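Local coordinates for FprA (Mycobacterium tuberculosis, PDB 1LQT), which uses bound FAD to transfer electrons between NADP(H) and ferredoxin, and may supply electrons to P450 systems, at residues Q192-G198 / R265-F271; R286-N292 / T307-L313; R2-I6 / E394-F398; H87-L93 / W409-Q414. All coordinates share one frame; numbering follows the deposited sequence. Where two conformers were deposited one is given.

Contact 1. Residues Q192-G198 / R265-F271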
# COMPACT_ATOMS: atom_id res chain seq x y z
N GLN A 192 -4.55 -24.85 5.25
CA GLN A 192 -3.81 -25.50 6.34
C GLN A 192 -2.33 -25.13 6.32
O GLN A 192 -1.67 -25.29 7.30
CB GLN A 192 -3.95 -27.02 6.23
CG GLN A 192 -5.39 -27.52 6.35
CD GLN A 192 -5.99 -27.32 7.72
OE1 GLN A 192 -5.28 -27.11 8.72
NE2 GLN A 192 -7.31 -27.40 7.78
N GLU A 193 -1.84 -24.66 5.18
CA GLU A 193 -0.43 -24.32 5.04
C GLU A 193 -0.28 -23.17 4.06
O GLU A 193 -0.88 -23.20 2.98
CB GLU A 193 0.39 -25.51 4.50
CG GLU A 193 1.86 -25.24 4.34
CD GLU A 193 2.65 -26.50 4.00
OE1 GLU A 193 2.96 -27.25 4.92
OE2 GLU A 193 2.94 -26.73 2.82
N VAL A 194 0.52 -22.19 4.44
CA VAL A 194 0.97 -21.15 3.53
C VAL A 194 2.48 -21.30 3.40
O VAL A 194 3.17 -21.34 4.40
CB VAL A 194 0.65 -19.73 4.05
CG1 VAL A 194 1.22 -18.68 3.13
CG2 VAL A 194 -0.85 -19.53 4.19
N VAL A 195 2.94 -21.37 2.17
CA VAL A 195 4.37 -21.42 1.89
C VAL A 195 4.78 -20.07 1.33
O VAL A 195 4.27 -19.62 0.32
CB VAL A 195 4.74 -22.52 0.89
CG1 VAL A 195 6.23 -22.61 0.78
CG2 VAL A 195 4.16 -23.86 1.35
N ILE A 196 5.66 -19.38 2.04
CA ILE A 196 6.21 -18.07 1.66
C ILE A 196 7.53 -18.34 0.96
O ILE A 196 8.45 -18.91 1.54
CB ILE A 196 6.42 -17.19 2.87
CG1 ILE A 196 5.11 -16.96 3.59
CG2 ILE A 196 7.06 -15.86 2.46
CD1 ILE A 196 5.23 -16.24 4.88
N VAL A 197 7.61 -17.92 -0.29
CA VAL A 197 8.69 -18.30 -1.20
C VAL A 197 9.49 -17.06 -1.59
O VAL A 197 8.99 -16.18 -2.30
CB VAL A 197 8.10 -18.97 -2.46
CG1 VAL A 197 9.19 -19.46 -3.37
CG2 VAL A 197 7.18 -20.12 -2.07
N GLY A 198 10.74 -17.00 -1.13
CA GLY A 198 11.67 -15.92 -1.39
C GLY A 198 12.71 -16.33 -2.40
O GLY A 198 13.32 -17.38 -2.26
N ARG A 265 -1.90 -25.57 11.87
CA ARG A 265 -1.74 -24.89 10.60
C ARG A 265 -0.27 -24.47 10.51
O ARG A 265 0.39 -24.30 11.53
CB ARG A 265 -2.70 -23.72 10.49
CG ARG A 265 -4.19 -24.14 10.54
CD ARG A 265 -5.15 -22.91 10.48
NE ARG A 265 -4.91 -22.10 11.67
CZ ARG A 265 -5.56 -21.01 12.07
NH1 ARG A 265 -6.53 -20.47 11.32
NH2 ARG A 265 -5.19 -20.43 13.25
N ARG A 266 0.24 -24.32 9.28
CA ARG A 266 1.67 -24.10 9.07
C ARG A 266 1.94 -22.87 8.19
O ARG A 266 1.33 -22.74 7.15
CB ARG A 266 2.30 -25.31 8.37
CG ARG A 266 2.35 -26.58 9.21
CD ARG A 266 2.53 -27.85 8.38
NE ARG A 266 3.69 -27.85 7.48
CZ ARG A 266 4.90 -28.30 7.77
NH1 ARG A 266 5.16 -28.74 8.98
NH2 ARG A 266 5.84 -28.30 6.83
N MET A 267 2.90 -22.05 8.62
CA MET A 267 3.44 -20.98 7.82
C MET A 267 4.89 -21.34 7.55
O MET A 267 5.71 -21.28 8.45
CB MET A 267 3.35 -19.65 8.56
CG MET A 267 3.72 -18.48 7.67
SD MET A 267 3.72 -16.90 8.55
CE MET A 267 1.99 -16.72 8.96
N VAL A 268 5.18 -21.74 6.32
CA VAL A 268 6.48 -22.29 5.94
C VAL A 268 7.28 -21.25 5.16
O VAL A 268 6.75 -20.65 4.23
CB VAL A 268 6.28 -23.53 5.03
CG1 VAL A 268 7.61 -24.11 4.61
CG2 VAL A 268 5.43 -24.59 5.70
N PHE A 269 8.54 -21.06 5.52
CA PHE A 269 9.43 -20.17 4.78
C PHE A 269 10.40 -20.99 3.95
O PHE A 269 11.14 -21.80 4.46
CB PHE A 269 10.24 -19.27 5.71
CG PHE A 269 9.41 -18.19 6.38
CD1 PHE A 269 8.63 -18.48 7.47
CD2 PHE A 269 9.43 -16.90 5.91
CE1 PHE A 269 7.88 -17.50 8.09
CE2 PHE A 269 8.69 -15.92 6.51
CZ PHE A 269 7.91 -16.21 7.60
N ARG A 270 10.40 -20.71 2.64
CA ARG A 270 11.35 -21.28 1.68
C ARG A 270 12.11 -20.13 1.04
O ARG A 270 11.50 -19.21 0.53
CB ARG A 270 10.59 -22.03 0.60
CG ARG A 270 10.01 -23.36 1.05
CD ARG A 270 10.99 -24.50 1.08
NE ARG A 270 11.63 -24.75 -0.20
CZ ARG A 270 11.13 -25.47 -1.22
NH1 ARG A 270 9.97 -26.08 -1.16
NH2 ARG A 270 11.86 -25.62 -2.30
N PHE A 271 13.42 -20.15 1.11
CA PHE A 271 14.26 -19.16 0.50
C PHE A 271 14.95 -19.77 -0.72
O PHE A 271 14.83 -20.95 -1.01
CB PHE A 271 15.28 -18.61 1.49
CG PHE A 271 14.65 -17.96 2.69
CD1 PHE A 271 14.32 -16.61 2.67
CD2 PHE A 271 14.35 -18.68 3.81
CE1 PHE A 271 13.75 -16.01 3.76
CE2 PHE A 271 13.78 -18.08 4.91
CZ PHE A 271 13.47 -16.73 4.89
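R266 straddles E193 with its backbone, giving its N-H to Q192 O and taking V194 N on its own carbonyl, each at 2.9 Å from N to O. The same exchange recurs along the parallel strands 193-197 and 265-270: V268 does it around V195 and R270 around V197, ending with G198 N to R270 O. The N-H and C=O groups of E193 and V195 point to the other flank and bond to A148, A150 and V152. Strand 193-197 is thus hydrogen-bonded on two flanks.

E193 and R266 run alongside each other on one side of the sheet. The E193 chain is extended, with CG anti to the backbone N (chi1 -180°), which carries OE1 out to R266 NE at 2.7 Å, almost in the guanidinium plane. The two flat groups are turned 43° apart and R266 makes this single bond to the carboxylate; the other oxygen, OE2, is bridged by R149. Further along, R270 packs its CG on V195 CG1 at 3.9 Å, while its NH2 is paired with E311.

The opposite side is apolar: I196 CD1 sits over the F269 ring, 4.1 Å from its centroid, in a CH-pi contact. This is the interior of the parallel sheet of a Rossmann-type nucleotide-binding domain, here the one that binds the NADP+ derivative.

Contact 2. Residues R286-N292 / T307-L313; sequences RIVLGRN and TGEREEL
The R291 and E309 side chains run alongside each other in one direction across the beta hairpin made by strands 286-296 and 302-314. R291 NE meets E309 OE1 at 2.8 Å and R291 NH2 meets E309 OE2 at 2.7 Å, a side-on, two-pronged salt bridge. Both oxygens are approached on their syn sides, although the carboxylate is turned 42° from the guanidinium. A bend at chi3 of R291 (70°) swings the NE edge toward the acid, and T307 CG2 rests over the centre of one guanidinium face.

Farther from the hairpin loop, the side chains follow the alternation of an antiparallel pair. I287-L313 and L289-E311 are hydrogen-bonded pairs, and their side chains cross at a slant on one side of the sheet, where L289 CD1 approaches L313 CD2 at 4.3 Å. V288 and E312, a non-hydrogen-bonded pair, instead run alongside each other on the other side. V288 CG2 is 3.5 Å from E312 OE2, an oxygen that also forms a salt bridge with K279 of strand 273-279; R310 runs across V288 roughly perpendicularly, with its CD against V288 CG1.

The R291 carbonyl is gripped twice, by T307 N at 2.9 Å and T307 OG1 at 2.7 Å from R291 O. That hydroxyl also closes an ST turn, E309 N lying 3.1 Å from T307 OG1.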
# COMPACT_ATOMS: atom_id res chain seq x y z
N ARG A 286 -1.24 -26.43 -9.07
CA ARG A 286 0.13 -26.74 -8.67
C ARG A 286 1.03 -25.62 -9.15
O ARG A 286 0.68 -24.85 -10.05
CB ARG A 286 0.59 -28.10 -9.10
CG ARG A 286 0.48 -28.43 -10.50
CD ARG A 286 0.24 -29.98 -10.82
NE ARG A 286 -0.32 -30.01 -12.16
CZ ARG A 286 -1.58 -30.04 -12.47
NH1 ARG A 286 -2.50 -30.26 -11.54
NH2 ARG A 286 -1.93 -29.94 -13.75
N ILE A 287 2.20 -25.54 -8.53
CA ILE A 287 3.18 -24.57 -8.91
C ILE A 287 4.52 -25.25 -9.08
O ILE A 287 4.90 -26.12 -8.32
CB ILE A 287 3.25 -23.40 -7.88
CG1 ILE A 287 4.12 -22.24 -8.36
CG2 ILE A 287 3.66 -23.89 -6.49
CD1 ILE A 287 3.99 -20.97 -7.54
N VAL A 288 5.22 -24.82 -10.12
CA VAL A 288 6.59 -25.26 -10.38
C VAL A 288 7.55 -24.26 -9.77
O VAL A 288 7.44 -23.07 -10.04
CB VAL A 288 6.86 -25.39 -11.89
CG1 VAL A 288 8.28 -25.92 -12.16
CG2 VAL A 288 5.82 -26.29 -12.54
N LEU A 289 8.46 -24.76 -8.95
CA LEU A 289 9.45 -23.95 -8.25
C LEU A 289 10.85 -24.32 -8.72
O LEU A 289 11.13 -25.47 -9.08
CB LEU A 289 9.34 -24.22 -6.74
CG LEU A 289 7.98 -23.93 -6.12
CD1 LEU A 289 7.97 -24.38 -4.67
CD2 LEU A 289 7.59 -22.48 -6.25
N GLY A 290 11.71 -23.32 -8.74
CA GLY A 290 13.10 -23.48 -9.11
C GLY A 290 14.01 -23.03 -7.99
O GLY A 290 13.77 -22.01 -7.35
N ARG A 291 15.09 -23.77 -7.77
CA ARG A 291 16.07 -23.40 -6.77
C ARG A 291 17.08 -22.43 -7.38
O ARG A 291 17.57 -22.64 -8.48
CB ARG A 291 16.78 -24.65 -6.22
CG ARG A 291 17.73 -24.35 -5.10
CD ARG A 291 18.34 -25.59 -4.47
NE ARG A 291 19.28 -26.29 -5.33
CZ ARG A 291 20.59 -26.14 -5.30
NH1 ARG A 291 21.16 -25.27 -4.52
NH2 ARG A 291 21.34 -26.94 -6.08
N ASN A 292 17.43 -21.43 -6.59
CA ASN A 292 18.43 -20.43 -6.92
C ASN A 292 19.67 -20.58 -6.05
O ASN A 292 19.60 -21.11 -4.94
CB ASN A 292 17.85 -19.03 -6.69
CG ASN A 292 16.62 -18.78 -7.51
OD1 ASN A 292 16.54 -19.20 -8.66
ND2 ASN A 292 15.66 -18.05 -6.94
N THR A 307 19.30 -22.44 -10.79
CA THR A 307 20.06 -23.68 -10.98
C THR A 307 19.53 -24.55 -12.10
O THR A 307 20.22 -25.46 -12.54
CB THR A 307 19.99 -24.58 -9.75
OG1 THR A 307 18.63 -24.96 -9.49
CG2 THR A 307 20.57 -23.92 -8.55
N GLY A 308 18.29 -24.30 -12.52
CA GLY A 308 17.61 -25.15 -13.48
C GLY A 308 16.81 -26.30 -12.90
O GLY A 308 16.07 -26.98 -13.60
N GLU A 309 16.98 -26.54 -11.62
CA GLU A 309 16.22 -27.58 -10.95
C GLU A 309 14.76 -27.19 -10.85
O GLU A 309 14.44 -26.02 -10.62
CB GLU A 309 16.77 -27.77 -9.57
CG GLU A 309 18.19 -28.29 -9.54
CD GLU A 309 18.83 -28.20 -8.16
OE1 GLU A 309 18.09 -28.03 -7.16
OE2 GLU A 309 20.09 -28.27 -8.09
N ARG A 310 13.88 -28.19 -10.97
CA ARG A 310 12.43 -27.95 -10.93
C ARG A 310 11.74 -28.91 -9.97
O ARG A 310 12.05 -30.10 -10.00
CB ARG A 310 11.84 -28.06 -12.33
CG ARG A 310 12.49 -27.09 -13.32
CD ARG A 310 12.06 -25.66 -13.05
NE ARG A 310 12.66 -24.72 -13.99
CZ ARG A 310 13.70 -23.94 -13.73
NH1 ARG A 310 14.32 -23.98 -12.56
NH2 ARG A 310 14.13 -23.08 -14.64
N GLU A 311 10.82 -28.37 -9.19
CA GLU A 311 10.03 -29.10 -8.18
C GLU A 311 8.58 -28.63 -8.42
O GLU A 311 8.36 -27.47 -8.69
CB GLU A 311 10.49 -28.60 -6.77
CG GLU A 311 9.74 -28.99 -5.53
CD GLU A 311 10.13 -28.13 -4.32
OE1 GLU A 311 9.35 -28.11 -3.33
OE2 GLU A 311 11.19 -27.46 -4.34
N GLU A 312 7.61 -29.52 -8.30
CA GLU A 312 6.20 -29.12 -8.36
C GLU A 312 5.58 -29.36 -6.98
O GLU A 312 5.88 -30.35 -6.30
CB GLU A 312 5.42 -29.85 -9.47
CG GLU A 312 6.04 -29.65 -10.86
CD GLU A 312 5.11 -29.93 -12.03
OE1 GLU A 312 3.97 -30.36 -11.80
OE2 GLU A 312 5.54 -29.67 -13.19
N LEU A 313 4.71 -28.44 -6.58
CA LEU A 313 4.02 -28.48 -5.30
C LEU A 313 2.52 -28.23 -5.53
O LEU A 313 2.19 -27.26 -6.21
CB LEU A 313 4.57 -27.36 -4.43
CG LEU A 313 4.11 -27.24 -3.00
CD1 LEU A 313 4.55 -28.42 -2.18
CD2 LEU A 313 4.70 -25.95 -2.39

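Contact 3. Residues R2-I6 / E394-F398; sequences RPYYI and ECKSF
R2 and F398 form the close part of this otherwise modest surface contact. One face of the R2 guanidinium receives F398 CD2, which lies over its centre, 3.5 Å from R2 CZ. The two planes are 65° apart, so the ring leans on the cation rather than lying flat over it. With CG held between the backbone N and the carbonyl carbon (chi1 70°) and the chain straight from there to NE, R2 spans the distance to the loop. Its nitrogens then divide the work: NH2 reaches K396 O at 2.9 Å, coming from above the carbonyl plane, while NH1 turns back to P3 O within its own segment and to the carboxylate of D98. Y5 adds CD2 against F398 CD2 at 3.8 Å, an oblique meeting of aromatic rings with planes at 84°.

Away from this cluster the contact thins. A water accepts from R2 NE at 2.8 Å and donates over a longer 3.3 Å to K396 O, a second, water-mediated link between R2 and K396. C395 offers a single sulfur-aromatic touch, with SG 4.0 Å from Y4 CE1 at the ring edge.

In the fold, the N-terminal run enters strand 4-9, where Y4 is bonded through its backbone to D33 and A35 and packs on L386 and K390 of helix 370-391. The loop 394-398 lies between that helix and helix 402-413, whose first residue, H402, brings its ring to both F398 and Y5. K396 NZ bonds to Y97 O, just beyond helix 90-96.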
# COMPACT_ATOMS: atom_id res chain seq x y z
N ARG A 2 -4.14 37.32 -1.77
CA ARG A 2 -4.73 35.96 -1.81
C ARG A 2 -3.74 34.93 -1.33
O ARG A 2 -2.54 35.09 -1.40
CB ARG A 2 -5.12 35.63 -3.24
CG ARG A 2 -3.97 35.41 -4.21
CD ARG A 2 -4.51 34.91 -5.54
NE ARG A 2 -3.52 34.60 -6.54
CZ ARG A 2 -2.89 33.43 -6.62
NH1 ARG A 2 -3.10 32.50 -5.71
NH2 ARG A 2 -2.04 33.21 -7.59
N PRO A 3 -4.27 33.82 -0.87
CA PRO A 3 -3.39 32.69 -0.57
C PRO A 3 -2.96 32.04 -1.88
O PRO A 3 -3.60 32.22 -2.90
CB PRO A 3 -4.31 31.75 0.21
CG PRO A 3 -5.65 32.01 -0.34
CD PRO A 3 -5.69 33.49 -0.65
N TYR A 4 -1.89 31.26 -1.83
CA TYR A 4 -1.63 30.30 -2.88
C TYR A 4 -2.65 29.18 -2.75
O TYR A 4 -3.03 28.82 -1.63
CB TYR A 4 -0.23 29.71 -2.74
CG TYR A 4 0.88 30.68 -3.08
CD1 TYR A 4 0.98 31.24 -4.32
CD2 TYR A 4 1.85 30.99 -2.15
CE1 TYR A 4 2.00 32.12 -4.63
CE2 TYR A 4 2.91 31.84 -2.48
CZ TYR A 4 2.96 32.40 -3.73
OH TYR A 4 3.97 33.27 -4.08
N TYR A 5 -3.07 28.64 -3.89
CA TYR A 5 -4.03 27.55 -3.95
C TYR A 5 -3.26 26.34 -4.43
O TYR A 5 -2.72 26.31 -5.55
CB TYR A 5 -5.14 27.86 -4.94
CG TYR A 5 -6.00 28.99 -4.49
CD1 TYR A 5 -7.05 28.78 -3.62
CD2 TYR A 5 -5.74 30.28 -4.91
CE1 TYR A 5 -7.84 29.85 -3.19
CE2 TYR A 5 -6.54 31.34 -4.48
CZ TYR A 5 -7.56 31.11 -3.62
OH TYR A 5 -8.35 32.15 -3.19
N ILE A 6 -3.25 25.32 -3.59
CA ILE A 6 -2.56 24.07 -3.91
C ILE A 6 -3.57 22.94 -3.93
O ILE A 6 -4.36 22.78 -3.02
CB ILE A 6 -1.51 23.74 -2.83
CG1 ILE A 6 -0.67 24.96 -2.45
CG2 ILE A 6 -0.63 22.59 -3.30
CD1 ILE A 6 0.13 25.56 -3.53
N GLU A 394 5.01 36.34 -12.18
CA GLU A 394 4.61 35.23 -13.04
C GLU A 394 3.53 34.35 -12.41
O GLU A 394 3.22 33.29 -12.94
CB GLU A 394 5.83 34.40 -13.42
CG GLU A 394 6.79 35.13 -14.36
CD GLU A 394 8.05 34.34 -14.63
OE1 GLU A 394 7.93 33.18 -15.10
OE2 GLU A 394 9.16 34.87 -14.39
N CYS A 395 2.95 34.78 -11.30
CA CYS A 395 1.87 34.02 -10.69
C CYS A 395 0.59 34.15 -11.47
O CYS A 395 0.33 35.17 -12.11
CB CYS A 395 1.59 34.49 -9.27
SG CYS A 395 2.85 33.92 -8.15
N LYS A 396 -0.23 33.12 -11.39
CA LYS A 396 -1.51 33.17 -12.00
C LYS A 396 -2.25 34.27 -11.30
O LYS A 396 -1.96 34.64 -10.14
CB LYS A 396 -2.24 31.84 -11.85
CG LYS A 396 -1.51 30.69 -12.53
CD LYS A 396 -2.44 29.56 -12.91
CE LYS A 396 -1.63 28.38 -13.46
NZ LYS A 396 -0.83 27.82 -12.37
N SER A 397 -3.22 34.78 -12.01
CA SER A 397 -4.11 35.75 -11.50
C SER A 397 -5.39 35.01 -11.20
O SER A 397 -5.96 34.41 -12.10
CB SER A 397 -4.33 36.79 -12.58
OG SER A 397 -5.09 37.83 -12.07
N PHE A 398 -5.84 35.02 -9.95
CA PHE A 398 -7.10 34.41 -9.59
C PHE A 398 -7.87 35.48 -8.84
O PHE A 398 -7.27 36.16 -7.98
CB PHE A 398 -6.93 33.22 -8.64
CG PHE A 398 -6.18 32.04 -9.20
CD1 PHE A 398 -6.56 31.44 -10.38
CD2 PHE A 398 -5.16 31.47 -8.47
CE1 PHE A 398 -5.90 30.33 -10.84
CE2 PHE A 398 -4.51 30.34 -8.95
CZ PHE A 398 -4.86 29.80 -10.13
O HOH W 1 -3.22 36.85 -8.11

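Contact 4. Residues H87-L93 / W409-Q414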
# COMPACT_ATOMS: atom_id res chain seq x y z
N HIS A 87 -12.65 12.44 -13.84
CA HIS A 87 -13.56 13.58 -13.65
C HIS A 87 -12.92 14.91 -13.99
O HIS A 87 -13.59 15.81 -14.49
CB HIS A 87 -14.05 13.59 -12.21
CG HIS A 87 -14.79 12.36 -11.86
ND1 HIS A 87 -14.26 11.37 -11.06
CD2 HIS A 87 -16.01 11.92 -12.25
CE1 HIS A 87 -15.11 10.36 -11.03
NE2 HIS A 87 -16.18 10.68 -11.73
N VAL A 88 -11.66 15.05 -13.63
CA VAL A 88 -10.85 16.23 -13.91
C VAL A 88 -9.49 15.75 -14.37
O VAL A 88 -9.07 14.64 -14.00
CB VAL A 88 -10.71 17.18 -12.70
CG1 VAL A 88 -12.10 17.66 -12.23
CG2 VAL A 88 -9.95 16.52 -11.57
N GLN A 89 -8.80 16.57 -15.15
CA GLN A 89 -7.53 16.18 -15.74
C GLN A 89 -6.39 17.01 -15.17
O GLN A 89 -6.59 18.16 -14.76
CB GLN A 89 -7.56 16.39 -17.26
CG GLN A 89 -8.64 15.65 -17.96
CD GLN A 89 -8.54 14.16 -17.78
OE1 GLN A 89 -7.44 13.58 -17.82
NE2 GLN A 89 -9.67 13.53 -17.60
N PRO A 90 -5.18 16.47 -15.17
CA PRO A 90 -4.03 17.23 -14.70
C PRO A 90 -3.92 18.63 -15.33
O PRO A 90 -3.64 19.59 -14.62
CB PRO A 90 -2.84 16.32 -15.04
CG PRO A 90 -3.43 14.96 -14.81
CD PRO A 90 -4.80 15.06 -15.44
N GLY A 91 -4.10 18.74 -16.64
CA GLY A 91 -3.97 20.02 -17.30
C GLY A 91 -5.02 21.01 -16.90
O GLY A 91 -4.83 22.21 -17.11
N GLU A 92 -6.13 20.54 -16.36
CA GLU A 92 -7.17 21.40 -15.84
C GLU A 92 -6.81 21.88 -14.44
O GLU A 92 -7.04 23.03 -14.07
CB GLU A 92 -8.50 20.69 -15.85
CG GLU A 92 -8.97 20.34 -17.24
CD GLU A 92 -10.16 19.42 -17.30
OE1 GLU A 92 -10.38 18.64 -16.36
OE2 GLU A 92 -10.87 19.51 -18.33
N LEU A 93 -6.30 20.96 -13.61
CA LEU A 93 -5.87 21.34 -12.28
C LEU A 93 -4.74 22.34 -12.34
O LEU A 93 -4.67 23.26 -11.52
CB LEU A 93 -5.42 20.11 -11.48
CG LEU A 93 -6.55 19.16 -11.13
CD1 LEU A 93 -5.97 17.88 -10.50
CD2 LEU A 93 -7.54 19.80 -10.20
N TRP A 409 -16.69 23.95 -10.09
CA TRP A 409 -16.16 23.18 -11.19
C TRP A 409 -16.09 21.71 -10.76
O TRP A 409 -16.51 20.85 -11.50
CB TRP A 409 -14.80 23.70 -11.60
CG TRP A 409 -14.01 22.86 -12.51
CD1 TRP A 409 -14.26 22.58 -13.82
CD2 TRP A 409 -12.80 22.21 -12.20
NE1 TRP A 409 -13.30 21.76 -14.34
CE2 TRP A 409 -12.36 21.55 -13.38
CE3 TRP A 409 -12.02 22.13 -11.05
CZ2 TRP A 409 -11.20 20.82 -13.42
CZ3 TRP A 409 -10.87 21.40 -11.11
CH2 TRP A 409 -10.47 20.76 -12.28
N LEU A 410 -15.57 21.43 -9.58
CA LEU A 410 -15.49 20.05 -9.10
C LEU A 410 -16.86 19.43 -9.01
O LEU A 410 -17.06 18.29 -9.40
CB LEU A 410 -14.79 19.98 -7.76
CG LEU A 410 -13.29 20.24 -7.82
CD1 LEU A 410 -12.73 20.51 -6.45
CD2 LEU A 410 -12.53 19.11 -8.47
N ALA A 411 -17.84 20.20 -8.52
CA ALA A 411 -19.20 19.68 -8.41
C ALA A 411 -19.85 19.47 -9.76
O ALA A 411 -20.64 18.52 -9.91
CB ALA A 411 -20.05 20.62 -7.59
N ALA A 412 -19.50 20.30 -10.76
CA ALA A 412 -20.02 20.08 -12.11
C ALA A 412 -19.48 18.78 -12.68
O ALA A 412 -20.19 18.03 -13.30
CB ALA A 412 -19.63 21.25 -13.01
N ARG A 413 -18.19 18.53 -12.46
CA ARG A 413 -17.53 17.36 -12.98
C ARG A 413 -17.87 16.09 -12.22
O ARG A 413 -17.85 15.03 -12.79
CB ARG A 413 -16.03 17.59 -12.93
CG ARG A 413 -15.57 18.63 -13.95
CD ARG A 413 -15.87 18.24 -15.38
NE ARG A 413 -15.21 19.18 -16.29
CZ ARG A 413 -13.94 19.17 -16.59
NH1 ARG A 413 -13.13 18.21 -16.17
NH2 ARG A 413 -13.45 20.16 -17.31
N GLN A 414 -18.18 16.22 -10.93
CA GLN A 414 -18.49 15.07 -10.09
C GLN A 414 -19.57 15.46 -9.11
O GLN A 414 -19.31 15.85 -7.99
CB GLN A 414 -17.24 14.59 -9.34
CG GLN A 414 -17.48 13.44 -8.37
CD GLN A 414 -18.28 12.29 -8.92
OE1 GLN A 414 -19.44 12.46 -9.28
NE2 GLN A 414 -17.66 11.13 -8.98
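H87 and R413 bring the two backbones nearest, 5.5 Å between H87 CA and R413 CA, where the run into helix 90-96 of the FAD-binding, Rossmann-type half meets the last turn of helix 402-413. R413 bends at chi2 (-60°), laying its aliphatic carbons beside H87 O before NH1 bonds to that oxygen at 3.0 Å. Its guanidinium then forms an end-on, two-pronged salt bridge with E92, NH1 to OE1 and NH2 to OE2 at 2.8 Å each, the two flat groups turned 51° apart.

W409 supplies the apolar half. V88 CG1 lies over a face of its six-membered ring, 3.9 Å from the centroid, in a CH-pi contact, whereas L93 CD2 comes in at the ring's edge, 3.7 Å from W409 CH2. R96 adds a cation-pi contact. The Q414 amide sits over one face of the H87 ring, offset toward the rim and tilted 37°, without a hydrogen bond; H87 ND1 is paired with V83 N and Q414 NE2 with N81 O.

E92 OE1 also accepts from the N-cap residue, Q89 N, at 2.9 Å, and Q89 N and R413 NH1 approach it from opposite faces of the carboxylate.

How the contacts relate
The four contacts fall into two pairs on opposite sides of the chain's centre. Contacts 1 and 2, their centres 15 Å apart, are joined directly by the salt bridge from R270 NH2 to E311 OE2 (2.8 Å), which ties the parallel sheet to the hairpin. Both end near the bound NADP+ derivative: residue G198, at its nearest, is about 6 Å from it and the N292 side chain about 7 Å. Contacts 3 and 4 belong to the FAD side, with centres 18 Å apart and nearest atoms about 6 Å; the V88 side chain is about 7 Å from FAD, whereas contact 3 is remote from both cofactors. Contacts 1 and 2 are nested within the chain loops closed by contacts 3 and 4.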